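Local coordinates for protein LRIM1 (Anopheles gambiae, PDB 3O53), which pairs with APL1C in a leucine-rich repeat complex that regulates complement-like immunity in the mosquito, at residues 82-96 with 101-115. Numbering follows the deposited sequence.
Sequences LRTLDLNNNYVQELL and IETLHAANNNISRVS. With NAG (2-acetamido-2-deoxy-beta-D-glucopyranose), chain C.
The His105 ring meets Asp86 and Asn88 obliquely, its plane turned 36° from the carboxylate and nearly perpendicular to the Asn88 amide. At its edge, in the ring plane, a water joins His105 ND1 to Asn88 OD1. Outside the pair, the ring stacks with Tyr126. Asp86 OD2 takes the N-H of the N-acetylglucosamine of the glycan on Asn64, at 2.9 Å from NAG N2, while Asp86 OD1 closes an Asx turn on Asn88 N. The Arg83 guanidinium has the Glu102 carboxylate at its edge, the two planes 85° apart. This salt bridge is loose, Arg83 NH2 to Glu102 OE1 being 3.3 Å, and Arg83 also pairs with Glu61.

Strands 84-86 and 103-105 run parallel, as do 94-96 and 113-115. In the loop linking strands 103-105 and 113-115, Asn109 ties down the preceding coil's backbone. With CG beside its backbone N (chi1 -83°), its amide reaches back to that coil. Asn109 ND2 gives a nearly straight bond to Leu87 O (2.9 Å), and Asn109 OD1 accepts from Val92 N in the carbonyl plane, on a lone pair. Asn90 ND2 reaches Leu87 O from the other face of that carbonyl. Asn130 of the next coil bonds Ala106 O and Ile111 N in the same way, an asparagine ladder characteristic of leucine-rich repeats.

Inside, Leu85 CD2 packs alongside Leu104 CD1 at 3.7 Å. Leu95 CD2 touches Leu104, Ala106, Ile111 and Val114. The contact thus joins two successive solenoid coils: buried asparagine amides satisfy backbone groups in these loops, aliphatic groups fill the interior, and Asp86 and His105 meet glycan and water on the concave surface.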
ATOM      1  N   LEU A  82      -0.437 -14.357  17.981  1.00 42.65           N
ATOM      2  CA  LEU A  82      -0.198 -14.359  16.543  1.00 44.07           C
ATOM      3  C   LEU A  82       0.676 -13.180  16.092  1.00 42.03           C
ATOM      4  O   LEU A  82       0.391 -12.029  16.413  1.00 42.66           O
ATOM      5  CB  LEU A  82      -1.539 -14.322  15.806  1.00 44.92           C
ATOM      6  CG  LEU A  82      -1.520 -14.871  14.383  1.00 45.16           C
ATOM      7  CD1 LEU A  82      -1.211 -16.365  14.386  1.00 45.08           C
ATOM      8  CD2 LEU A  82      -2.856 -14.584  13.701  1.00 43.45           C
ATOM      9  N   ARG A  83       1.744 -13.487  15.356  1.00 37.55           N
ATOM     10  CA  ARG A  83       2.672 -12.480  14.842  1.00 40.51           C
ATOM     11  C   ARG A  83       2.584 -12.367  13.327  1.00 36.64           C
ATOM     12  O   ARG A  83       2.759 -11.295  12.761  1.00 36.43           O
ATOM     13  CB  ARG A  83       4.123 -12.828  15.229  1.00 39.05           C
ATOM     14  CG  ARG A  83       4.356 -12.936  16.728  1.00 44.35           C
ATOM     15  CD  ARG A  83       5.735 -13.519  17.052  1.00 46.21           C
ATOM     16  NE  ARG A  83       6.811 -12.570  16.776  1.00 49.95           N
ATOM     17  CZ  ARG A  83       8.108 -12.845  16.888  1.00 57.92           C
ATOM     18  NH1 ARG A  83       8.508 -14.050  17.278  1.00 52.87           N
ATOM     19  NH2 ARG A  83       9.010 -11.911  16.609  1.00 51.56           N
ATOM     20  N   THR A  84       2.328 -13.480  12.661  1.00 39.55           N
ATOM     21  CA  THR A  84       2.299 -13.492  11.209  1.00 41.91           C
ATOM     22  C   THR A  84       1.022 -14.173  10.763  1.00 35.69           C
ATOM     23  O   THR A  84       0.711 -15.263  11.214  1.00 36.04           O
ATOM     24  CB  THR A  84       3.524 -14.237  10.641  1.00 41.05           C
ATOM     25  OG1 THR A  84       4.715 -13.596  11.101  1.00 42.90           O
ATOM     26  CG2 THR A  84       3.523 -14.227   9.120  1.00 37.93           C
ATOM     27  N   LEU A  85       0.273 -13.505   9.894  1.00 35.35           N
ATOM     28  CA  LEU A  85      -0.970 -14.045   9.379  1.00 34.78           C
ATOM     29  C   LEU A  85      -0.957 -13.911   7.876  1.00 32.99           C
ATOM     30  O   LEU A  85      -0.754 -12.823   7.357  1.00 33.17           O
ATOM     31  CB  LEU A  85      -2.158 -13.266   9.948  1.00 29.39           C
ATOM     32  CG  LEU A  85      -3.533 -13.667   9.420  1.00 31.76           C
ATOM     33  CD1 LEU A  85      -3.861 -15.109   9.808  1.00 34.84           C
ATOM     34  CD2 LEU A  85      -4.592 -12.716   9.958  1.00 32.16           C
ATOM     35  N   ASP A  86      -1.181 -15.010   7.170  1.00 30.53           N
ATOM     36  CA  ASP A  86      -1.267 -14.962   5.718  1.00 34.01           C
ATOM     37  C   ASP A  86      -2.617 -15.506   5.251  1.00 41.97           C
ATOM     38  O   ASP A  86      -2.895 -16.690   5.392  1.00 40.93           O
ATOM     39  CB  ASP A  86      -0.124 -15.773   5.106  1.00 36.83           C
ATOM     40  CG  ASP A  86      -0.093 -15.698   3.581  1.00 48.31           C
ATOM     41  OD1 ASP A  86      -1.112 -15.322   2.963  1.00 43.84           O
ATOM     42  OD2 ASP A  86       0.955 -16.030   2.993  1.00 51.20           O
ATOM     43  N   LEU A  87      -3.469 -14.641   4.712  1.00 36.91           N
ATOM     44  CA  LEU A  87      -4.723 -15.098   4.121  1.00 39.42           C
ATOM     45  C   LEU A  87      -4.820 -14.680   2.658  1.00 39.60           C
ATOM     46  O   LEU A  87      -5.914 -14.509   2.130  1.00 31.90           O
ATOM     47  CB  LEU A  87      -5.926 -14.564   4.891  1.00 34.55           C
ATOM     48  CG  LEU A  87      -6.093 -13.048   4.895  1.00 35.71           C
ATOM     49  CD1 LEU A  87      -7.567 -12.658   4.844  1.00 33.04           C
ATOM     50  CD2 LEU A  87      -5.402 -12.478   6.121  1.00 35.14           C
ATOM     51  N   ASN A  88      -3.669 -14.517   2.013  1.00 36.87           N
ATOM     52  CA  ASN A  88      -3.617 -14.257   0.580  1.00 38.05           C
ATOM     53  C   ASN A  88      -4.560 -15.197  -0.162  1.00 38.90           C
ATOM     54  O   ASN A  88      -4.630 -16.389   0.148  1.00 34.89           O
ATOM     55  CB  ASN A  88      -2.197 -14.465   0.034  1.00 34.74           C
ATOM     56  CG  ASN A  88      -1.243 -13.331   0.390  1.00 45.76           C
ATOM     57  OD1 ASN A  88      -1.652 -12.278   0.871  1.00 39.01           O
ATOM     58  ND2 ASN A  88       0.046 -13.551   0.140  1.00 47.75           N
ATOM     59  N   ASN A  89      -5.261 -14.655  -1.153  1.00 37.53           N
ATOM     60  CA  ASN A  89      -6.099 -15.448  -2.044  1.00 38.60           C
ATOM     61  C   ASN A  89      -7.246 -16.126  -1.306  1.00 42.58           C
ATOM     62  O   ASN A  89      -7.324 -17.355  -1.228  1.00 45.72           O
ATOM     63  CB  ASN A  89      -5.246 -16.463  -2.802  1.00 40.94           C
ATOM     64  CG  ASN A  89      -4.160 -15.794  -3.610  1.00 46.70           C
ATOM     65  OD1 ASN A  89      -4.441 -14.986  -4.497  1.00 44.51           O
ATOM     66  ND2 ASN A  89      -2.911 -16.102  -3.292  1.00 52.19           N
ATOM     67  N   ASN A  90      -8.121 -15.291  -0.754  1.00 35.10           N
ATOM     68  CA  ASN A  90      -9.392 -15.731  -0.201  1.00 35.02           C
ATOM     69  C   ASN A  90     -10.451 -14.718  -0.623  1.00 34.99           C
ATOM     70  O   ASN A  90     -10.238 -13.973  -1.575  1.00 41.87           O
ATOM     71  CB  ASN A  90      -9.312 -15.857   1.320  1.00 38.64           C
ATOM     72  CG  ASN A  90      -8.664 -17.152   1.756  1.00 47.64           C
ATOM     73  OD1 ASN A  90      -9.309 -18.198   1.803  1.00 42.15           O
ATOM     74  ND2 ASN A  90      -7.379 -17.090   2.072  1.00 44.62           N
ATOM     75  N   TYR A  91     -11.585 -14.686   0.072  1.00 37.68           N
ATOM     76  CA  TYR A  91     -12.657 -13.751  -0.271  1.00 38.27           C
ATOM     77  C   TYR A  91     -13.052 -12.881   0.904  1.00 39.21           C
ATOM     78  O   TYR A  91     -14.168 -12.373   0.954  1.00 39.45           O
ATOM     79  CB  TYR A  91     -13.893 -14.503  -0.761  1.00 39.15           C
ATOM     80  CG  TYR A  91     -13.616 -15.410  -1.937  1.00 51.06           C
ATOM     81  CD1 TYR A  91     -13.216 -14.890  -3.159  1.00 51.85           C
ATOM     82  CD2 TYR A  91     -13.754 -16.785  -1.824  1.00 55.66           C
ATOM     83  CE1 TYR A  91     -12.961 -15.710  -4.234  1.00 57.50           C
ATOM     84  CE2 TYR A  91     -13.501 -17.616  -2.893  1.00 63.94           C
ATOM     85  CZ  TYR A  91     -13.104 -17.074  -4.096  1.00 60.18           C
ATOM     86  OH  TYR A  91     -12.851 -17.899  -5.162  1.00 58.23           O
ATOM     87  N   VAL A  92     -12.146 -12.710   1.854  1.00 32.67           N
ATOM     88  CA  VAL A  92     -12.473 -11.965   3.066  1.00 32.80           C
ATOM     89  C   VAL A  92     -12.897 -10.529   2.756  1.00 31.88           C
ATOM     90  O   VAL A  92     -12.298  -9.867   1.916  1.00 29.08           O
ATOM     91  CB  VAL A  92     -11.283 -11.971   4.056  1.00 35.10           C
ATOM     92  CG1 VAL A  92     -11.582 -11.098   5.258  1.00 31.46           C
ATOM     93  CG2 VAL A  92     -10.983 -13.406   4.493  1.00 37.37           C
ATOM     94  N   GLN A  93     -13.941 -10.063   3.439  1.00 29.52           N
ATOM     95  CA  GLN A  93     -14.414  -8.692   3.302  1.00 27.77           C
ATOM     96  C   GLN A  93     -14.003  -7.827   4.489  1.00 30.47           C
ATOM     97  O   GLN A  93     -13.660  -6.663   4.315  1.00 30.26           O
ATOM     98  CB  GLN A  93     -15.940  -8.673   3.145  1.00 32.26           C
ATOM     99  CG  GLN A  93     -16.424  -9.444   1.927  1.00 44.41           C
ATOM    100  CD  GLN A  93     -17.927  -9.361   1.737  1.00 56.79           C
ATOM    101  OE1 GLN A  93     -18.685  -9.447   2.697  1.00 45.21           O
ATOM    102  NE2 GLN A  93     -18.361  -9.201   0.493  1.00 71.27           N
ATOM    103  N   GLU A  94     -14.038  -8.381   5.698  1.00 28.04           N
ATOM    104  CA  GLU A  94     -13.631  -7.614   6.869  1.00 29.53           C
ATOM    105  C   GLU A  94     -12.681  -8.431   7.726  1.00 29.09           C
ATOM    106  O   GLU A  94     -12.939  -9.584   8.035  1.00 29.05           O
ATOM    107  CB  GLU A  94     -14.853  -7.173   7.689  1.00 35.55           C
ATOM    108  CG  GLU A  94     -15.893  -6.428   6.868  1.00 47.93           C
ATOM    109  CD  GLU A  94     -17.000  -5.849   7.732  1.00 61.89           C
ATOM    110  OE1 GLU A  94     -16.701  -5.403   8.860  1.00 58.24           O
ATOM    111  OE2 GLU A  94     -18.166  -5.843   7.283  1.00 73.85           O
ATOM    112  N   LEU A  95     -11.586  -7.812   8.127  1.00 28.45           N
ATOM    113  CA  LEU A  95     -10.500  -8.525   8.775  1.00 28.99           C
ATOM    114  C   LEU A  95     -10.161  -7.840  10.088  1.00 29.70           C
ATOM    115  O   LEU A  95     -10.023  -6.622  10.134  1.00 30.39           O
ATOM    116  CB  LEU A  95      -9.280  -8.528   7.835  1.00 28.08           C
ATOM    117  CG  LEU A  95      -7.917  -8.991   8.345  1.00 29.26           C
ATOM    118  CD1 LEU A  95      -8.014 -10.429   8.820  1.00 34.85           C
ATOM    119  CD2 LEU A  95      -6.859  -8.829   7.229  1.00 27.48           C
ATOM    120  N   LEU A  96     -10.032  -8.622  11.158  1.00 27.09           N
ATOM    121  CA  LEU A  96      -9.606  -8.092  12.447  1.00 30.44           C
ATOM    122  C   LEU A  96      -8.488  -8.952  13.022  1.00 34.50           C
ATOM    123  O   LEU A  96      -8.605 -10.170  13.084  1.00 37.38           O
ATOM    124  CB  LEU A  96     -10.774  -8.082  13.441  1.00 36.14           C
ATOM    125  CG  LEU A  96     -12.042  -7.354  12.993  1.00 36.76           C
ATOM    126  CD1 LEU A  96     -12.862  -8.246  12.096  1.00 30.49           C
ATOM    127  CD2 LEU A  96     -12.868  -6.907  14.201  1.00 46.64           C
ATOM    128  N   ILE A 101       0.464  -8.812  16.005  1.00 36.85           N
ATOM    129  CA  ILE A 101       0.653  -8.853  14.561  1.00 38.16           C
ATOM    130  C   ILE A 101       1.815  -7.967  14.126  1.00 35.08           C
ATOM    131  O   ILE A 101       1.873  -6.773  14.435  1.00 41.99           O
ATOM    132  CB  ILE A 101      -0.637  -8.447  13.822  1.00 36.29           C
ATOM    133  CG1 ILE A 101      -1.728  -9.477  14.100  1.00 41.98           C
ATOM    134  CG2 ILE A 101      -0.413  -8.381  12.331  1.00 38.32           C
ATOM    135  CD1 ILE A 101      -1.387 -10.879  13.590  1.00 43.77           C
ATOM    136  N   GLU A 102       2.738  -8.577  13.397  1.00 33.34           N
ATOM    137  CA  GLU A 102       3.898  -7.884  12.863  1.00 39.71           C
ATOM    138  C   GLU A 102       3.841  -7.921  11.342  1.00 39.67           C
ATOM    139  O   GLU A 102       4.270  -6.984  10.685  1.00 39.71           O
ATOM    140  CB  GLU A 102       5.196  -8.551  13.349  1.00 40.86           C
ATOM    141  CG  GLU A 102       5.348  -8.594  14.866  1.00 49.29           C
ATOM    142  CD  GLU A 102       6.613  -9.318  15.329  1.00 65.62           C
ATOM    143  OE1 GLU A 102       7.209 -10.086  14.538  1.00 60.34           O
ATOM    144  OE2 GLU A 102       7.006  -9.122  16.498  1.00 69.64           O
ATOM    145  N   THR A 103       3.307  -9.006  10.786  1.00 37.73           N
ATOM    146  CA  THR A 103       3.260  -9.176   9.337  1.00 35.28           C
ATOM    147  C   THR A 103       1.906  -9.700   8.907  1.00 35.39           C
ATOM    148  O   THR A 103       1.463 -10.748   9.371  1.00 34.11           O
ATOM    149  CB  THR A 103       4.348 -10.158   8.850  1.00 40.86           C
ATOM    150  OG1 THR A 103       5.640  -9.628   9.165  1.00 39.42           O
ATOM    151  CG2 THR A 103       4.254 -10.361   7.342  1.00 39.66           C
ATOM    152  N   LEU A 104       1.245  -8.963   8.020  1.00 28.79           N
ATOM    153  CA  LEU A 104      -0.117  -9.294   7.617  1.00 27.57           C
ATOM    154  C   LEU A 104      -0.168  -9.388   6.096  1.00 32.34           C
ATOM    155  O   LEU A 104      -0.075  -8.383   5.395  1.00 32.54           O
ATOM    156  CB  LEU A 104      -1.083  -8.214   8.110  1.00 27.61           C
ATOM    157  CG  LEU A 104      -2.570  -8.432   7.830  1.00 32.73           C
ATOM    158  CD1 LEU A 104      -3.011  -9.728   8.460  1.00 33.08           C
ATOM    159  CD2 LEU A 104      -3.409  -7.264   8.357  1.00 32.20           C
ATOM    160  N   HIS A 105      -0.279 -10.608   5.596  1.00 28.23           N
ATOM    161  CA  HIS A 105      -0.412 -10.850   4.173  1.00 34.18           C
ATOM    162  C   HIS A 105      -1.871 -11.100   3.875  1.00 34.71           C
ATOM    163  O   HIS A 105      -2.429 -12.098   4.314  1.00 35.91           O
ATOM    164  CB  HIS A 105       0.391 -12.083   3.773  1.00 38.33           C
ATOM    165  CG  HIS A 105       1.865 -11.845   3.714  1.00 41.09           C
ATOM    166  ND1 HIS A 105       2.469 -11.182   2.667  1.00 43.60           N
ATOM    167  CD2 HIS A 105       2.856 -12.178   4.573  1.00 42.35           C
ATOM    168  CE1 HIS A 105       3.770 -11.117   2.885  1.00 45.44           C
ATOM    169  NE2 HIS A 105       4.031 -11.712   4.033  1.00 44.55           N
ATOM    170  N   ALA A 106      -2.498 -10.205   3.129  1.00 35.18           N
ATOM    171  CA  ALA A 106      -3.922 -10.351   2.849  1.00 37.30           C
ATOM    172  C   ALA A 106      -4.261  -9.788   1.478  1.00 36.75           C
ATOM    173  O   ALA A 106      -5.283  -9.135   1.299  1.00 32.36           O
ATOM    174  CB  ALA A 106      -4.751  -9.675   3.932  1.00 29.76           C
ATOM    175  N   ALA A 107      -3.387 -10.051   0.516  1.00 29.97           N
ATOM    176  CA  ALA A 107      -3.609  -9.637  -0.858  1.00 30.99           C
ATOM    177  C   ALA A 107      -4.669 -10.527  -1.495  1.00 30.91           C
ATOM    178  O   ALA A 107      -4.872 -11.668  -1.073  1.00 28.29           O
ATOM    179  CB  ALA A 107      -2.283  -9.718  -1.656  1.00 25.39           C
ATOM    180  N   ASN A 108      -5.341 -10.003  -2.513  1.00 28.91           N
ATOM    181  CA  ASN A 108      -6.263 -10.804  -3.309  1.00 33.71           C
ATOM    182  C   ASN A 108      -7.426 -11.337  -2.494  1.00 33.89           C
ATOM    183  O   ASN A 108      -7.752 -12.521  -2.541  1.00 33.61           O
ATOM    184  CB  ASN A 108      -5.511 -11.950  -3.985  1.00 33.42           C
ATOM    185  CG  ASN A 108      -4.321 -11.457  -4.775  1.00 38.56           C
ATOM    186  OD1 ASN A 108      -4.290 -10.305  -5.203  1.00 40.03           O
ATOM    187  ND2 ASN A 108      -3.334 -12.313  -4.969  1.00 43.98           N
ATOM    188  N   ASN A 109      -8.054 -10.441  -1.743  1.00 30.06           N
ATOM    189  CA  ASN A 109      -9.299 -10.756  -1.066  1.00 28.98           C
ATOM    190  C   ASN A 109     -10.396  -9.785  -1.527  1.00 27.03           C
ATOM    191  O   ASN A 109     -10.278  -9.206  -2.601  1.00 28.99           O
ATOM    192  CB  ASN A 109      -9.091 -10.726   0.448  1.00 27.99           C
ATOM    193  CG  ASN A 109      -8.510 -12.027   0.971  1.00 34.70           C
ATOM    194  OD1 ASN A 109      -9.245 -12.896   1.427  1.00 32.45           O
ATOM    195  ND2 ASN A 109      -7.189 -12.168   0.904  1.00 31.77           N
ATOM    196  N   ASN A 110     -11.467  -9.645  -0.742  1.00 29.43           N
ATOM    197  CA  ASN A 110     -12.518  -8.651  -1.004  1.00 32.91           C
ATOM    198  C   ASN A 110     -12.508  -7.555   0.066  1.00 32.27           C
ATOM    199  O   ASN A 110     -13.550  -6.973   0.370  1.00 28.13           O
ATOM    200  CB  ASN A 110     -13.921  -9.288  -0.955  1.00 34.69           C
ATOM    201  CG  ASN A 110     -14.144 -10.347  -2.015  1.00 48.01           C
ATOM    202  OD1 ASN A 110     -13.218 -10.756  -2.717  1.00 47.60           O
ATOM    203  ND2 ASN A 110     -15.398 -10.808  -2.124  1.00 63.90           N
ATOM    204  N   ILE A 111     -11.345  -7.281   0.646  1.00 28.11           N
ATOM    205  CA  ILE A 111     -11.297  -6.536   1.902  1.00 29.57           C
ATOM    206  C   ILE A 111     -11.679  -5.068   1.758  1.00 30.79           C
ATOM    207  O   ILE A 111     -11.139  -4.353   0.921  1.00 27.55           O
ATOM    208  CB  ILE A 111      -9.908  -6.645   2.565  1.00 30.10           C
ATOM    209  CG1 ILE A 111      -9.713  -8.046   3.155  1.00 37.31           C
ATOM    210  CG2 ILE A 111      -9.742  -5.575   3.649  1.00 21.83           C
ATOM    211  CD1 ILE A 111      -8.265  -8.367   3.511  1.00 31.27           C
ATOM    212  N   SER A 112     -12.632  -4.633   2.580  1.00 27.31           N
ATOM    213  CA  SER A 112     -12.994  -3.231   2.661  1.00 24.42           C
ATOM    214  C   SER A 112     -12.787  -2.675   4.073  1.00 24.38           C
ATOM    215  O   SER A 112     -12.929  -1.474   4.278  1.00 25.24           O
ATOM    216  CB  SER A 112     -14.452  -2.999   2.207  1.00 27.86           C
ATOM    217  OG  SER A 112     -15.362  -3.714   3.031  1.00 29.36           O
ATOM    218  N   ARG A 113     -12.441  -3.533   5.040  1.00 25.31           N
ATOM    219  CA  ARG A 113     -12.187  -3.082   6.413  1.00 26.18           C
ATOM    220  C   ARG A 113     -11.074  -3.919   7.057  1.00 27.41           C
ATOM    221  O   ARG A 113     -11.101  -5.147   7.004  1.00 25.97           O
ATOM    222  CB  ARG A 113     -13.453  -3.184   7.306  1.00 26.46           C
ATOM    223  CG  ARG A 113     -14.724  -2.542   6.749  1.00 27.57           C
ATOM    224  CD  ARG A 113     -14.801  -1.025   6.970  1.00 40.21           C
ATOM    225  NE  ARG A 113     -15.036  -0.347   5.696  1.00 57.87           N
ATOM    226  CZ  ARG A 113     -16.172   0.214   5.301  1.00 52.74           C
ATOM    227  NH1 ARG A 113     -17.248   0.247   6.076  1.00 41.02           N
ATOM    228  NH2 ARG A 113     -16.215   0.779   4.108  1.00 69.15           N
ATOM    229  N   VAL A 114     -10.102  -3.248   7.667  1.00 24.58           N
ATOM    230  CA  VAL A 114      -9.085  -3.931   8.459  1.00 29.78           C
ATOM    231  C   VAL A 114      -8.985  -3.246   9.815  1.00 29.60           C
ATOM    232  O   VAL A 114      -9.040  -2.022   9.906  1.00 28.91           O
ATOM    233  CB  VAL A 114      -7.701  -3.898   7.775  1.00 27.52           C
ATOM    234  CG1 VAL A 114      -6.715  -4.804   8.513  1.00 27.90           C
ATOM    235  CG2 VAL A 114      -7.809  -4.325   6.312  1.00 26.91           C
ATOM    236  N   SER A 115      -8.836  -4.044  10.866  1.00 25.02           N
ATOM    237  CA  SER A 115      -8.714  -3.517  12.220  1.00 28.76           C
ATOM    238  C   SER A 115      -7.579  -4.250  12.910  1.00 33.05           C
ATOM    239  O   SER A 115      -7.480  -5.466  12.795  1.00 32.42           O
ATOM    240  CB  SER A 115     -10.018  -3.737  13.000  1.00 34.88           C
ATOM    241  OG  SER A 115     -11.151  -3.314  12.249  1.00 37.34           O
TER
HETATM  242  C1  NAG C   1       1.513 -19.708   3.156  1.00 40.37           C
HETATM  243  C2  NAG C   1       2.922 -19.149   3.076  1.00 40.52           C
HETATM  244  C3  NAG C   1       3.267 -18.831   1.629  1.00 49.25           C
HETATM  245  C4  NAG C   1       2.982 -20.023   0.727  1.00 54.83           C
HETATM  246  C5  NAG C   1       1.567 -20.538   0.934  1.00 48.97           C
HETATM  247  C6  NAG C   1       1.338 -21.799   0.110  1.00 51.25           C
HETATM  248  C7  NAG C   1       3.770 -17.750   4.885  1.00 42.63           C
HETATM  249  C8  NAG C   1       3.663 -16.401   5.521  1.00 34.65           C
HETATM  250  N2  NAG C   1       2.985 -17.923   3.830  1.00 37.24           N
HETATM  251  O3  NAG C   1       4.610 -18.426   1.556  1.00 42.04           O
HETATM  252  O4  NAG C   1       3.120 -19.612  -0.603  1.00 62.23           O
HETATM  253  O5  NAG C   1       1.357 -20.819   2.301  1.00 46.80           O
HETATM  254  O6  NAG C   1       2.216 -22.807   0.567  1.00 48.13           O
HETATM  255  O7  NAG C   1       4.536 -18.609   5.329  1.00 48.28           O
HETATM  256  O   HOH W   1       0.770 -10.675   0.440  1.00 45.91           O
HETATM  257  O   HOH W   2     -17.368  -4.050   4.830  1.00 49.71           O
HETATM  258  O   HOH W   3     -12.042  -4.768  10.329  1.00 31.46           O